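Local coordinates for protein neuraminidase (Influenza A virus, PDB 4GDJ) that is a neuraminidase-like surface protein of a bat influenza virus that may cleave terminal sialic acid, though its putative active site has diverged, at residues I153-S158 against N207-T212. Residues are numbered along the deposited sequence; the frame is centred on the assembly and turned at random.
Sequences ICVEGS and NLIKCT
Ile153 and Val155 pack on Ile209 in a small apolar contact between two neighbouring blades of the beta-propeller. Each blade is a four-stranded antiparallel sheet. Strand 153-155 is the first strand of one blade, and strand 208-214 is the second strand of the next. The two strands share no backbone pairing; Ile153 CA and Ile209 CA are 7.7 Å apart. Between the two segments the contact is made by side chains, burying 217 Å² with both sides summed.

The isoleucine side chains lie alongside each other, running in opposing senses. Ile153 CG2 lies 3.7 Å from Ile209 CD1, and Ile153 CG1 reaches Ile209 CG2 at 4.0 Å. In Ile209, CG1 is anti to the carbonyl carbon (chi1 -58°) and CD1 continues the chain fully extended (chi2 178°). This carries CD1 across to the other blade, where Val155 CG2 also meets it, more loosely, at 4.3 Å. Both isoleucines are buried. Ile153 further touches Cys202 and Thr204 of strand 200-205, while Ile209 rests on Phe227 of its own blade.

Toward the surface the contact turns polar. Val155 to Ser158 form a type I' turn, closed by backbone hydrogen bonds in both directions between Val155 and Ser158. The Glu156 side chain, extended from this turn, meets that of Asn207, which is exposed and poorly ordered, at about a right angle. Their carboxylate and amide planes stand 74° apart, and Glu156 OE2 is 4.0 Å from Asn207 ND2, a loose approach. The amide oxygen is turned to the valine instead: Asn207 OD1 sits 3.4 Å from the methyl carbon Val155 CG1.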
# COMPACT_ATOMS: atom_id res chain seq x y z
N ILE A 153 7.06 5.49 -4.47
CA ILE A 153 8.46 5.16 -4.07
C ILE A 153 9.41 5.95 -4.95
O ILE A 153 9.37 5.85 -6.17
CB ILE A 153 8.77 3.67 -4.26
CG1 ILE A 153 7.91 2.81 -3.37
CG2 ILE A 153 10.25 3.38 -3.96
CD1 ILE A 153 8.03 3.13 -1.89
N CYS A 154 10.23 6.78 -4.33
CA CYS A 154 11.18 7.62 -5.02
C CYS A 154 12.56 7.08 -4.80
O CYS A 154 12.92 6.82 -3.68
CB CYS A 154 11.14 9.03 -4.45
SG CYS A 154 9.60 9.87 -4.90
N VAL A 155 13.32 6.92 -5.88
CA VAL A 155 14.69 6.43 -5.84
C VAL A 155 15.54 7.34 -6.74
O VAL A 155 15.31 7.38 -7.94
CB VAL A 155 14.77 5.03 -6.41
CG1 VAL A 155 16.22 4.63 -6.64
CG2 VAL A 155 14.06 4.05 -5.49
N GLU A 156 16.46 8.09 -6.16
CA GLU A 156 17.36 8.95 -6.93
C GLU A 156 16.59 9.89 -7.86
O GLU A 156 16.87 9.98 -9.05
CB GLU A 156 18.33 8.10 -7.73
CG GLU A 156 19.30 7.32 -6.84
CD GLU A 156 20.22 6.38 -7.61
OE1 GLU A 156 19.99 6.14 -8.82
OE2 GLU A 156 21.18 5.86 -7.00
N GLY A 157 15.60 10.57 -7.30
CA GLY A 157 14.86 11.57 -8.03
C GLY A 157 13.81 11.05 -8.98
O GLY A 157 13.07 11.85 -9.53
N SER A 158 13.72 9.73 -9.19
CA SER A 158 12.57 9.17 -9.90
C SER A 158 11.57 8.58 -8.97
O SER A 158 11.92 7.88 -8.02
CB SER A 158 13.00 8.08 -10.87
OG SER A 158 13.78 8.62 -11.88
N ASN A 207 17.78 -0.52 -4.06
CA ASN A 207 17.20 -0.17 -5.36
C ASN A 207 16.35 -1.27 -6.05
O ASN A 207 16.13 -1.23 -7.26
CB ASN A 207 18.27 0.39 -6.31
CG ASN A 207 18.84 1.73 -5.83
OD1 ASN A 207 18.23 2.43 -5.01
ND2 ASN A 207 20.00 2.09 -6.35
N LEU A 208 15.85 -2.22 -5.28
CA LEU A 208 14.69 -3.00 -5.72
C LEU A 208 13.45 -2.37 -5.13
O LEU A 208 13.46 -1.87 -3.99
CB LEU A 208 14.79 -4.44 -5.22
CG LEU A 208 14.64 -5.55 -6.24
CD1 LEU A 208 15.48 -5.31 -7.49
CD2 LEU A 208 15.03 -6.86 -5.59
N ILE A 209 12.35 -2.41 -5.87
CA ILE A 209 11.10 -2.00 -5.29
C ILE A 209 10.17 -3.19 -5.14
O ILE A 209 10.01 -4.01 -6.05
CB ILE A 209 10.45 -0.87 -6.12
CG1 ILE A 209 11.44 0.30 -6.19
CG2 ILE A 209 9.18 -0.42 -5.44
CD1 ILE A 209 10.97 1.45 -7.01
N LYS A 210 9.58 -3.33 -3.97
CA LYS A 210 8.74 -4.49 -3.74
C LYS A 210 7.36 -4.05 -3.31
O LYS A 210 7.24 -3.19 -2.46
CB LYS A 210 9.40 -5.35 -2.68
CG LYS A 210 10.69 -5.97 -3.21
CD LYS A 210 11.32 -6.86 -2.21
CE LYS A 210 12.48 -7.61 -2.80
NZ LYS A 210 13.34 -8.14 -1.71
N CYS A 211 6.31 -4.64 -3.90
CA CYS A 211 4.97 -4.22 -3.55
C CYS A 211 4.09 -5.41 -3.25
O CYS A 211 4.12 -6.39 -3.95
CB CYS A 211 4.32 -3.41 -4.70
SG CYS A 211 5.30 -2.02 -5.28
N THR A 212 3.21 -5.26 -2.27
CA THR A 212 2.18 -6.24 -1.99
C THR A 212 0.85 -5.76 -2.55
O THR A 212 0.44 -4.63 -2.31
CB THR A 212 1.98 -6.45 -0.48
OG1 THR A 212 3.24 -6.70 0.17
CG2 THR A 212 1.04 -7.59 -0.25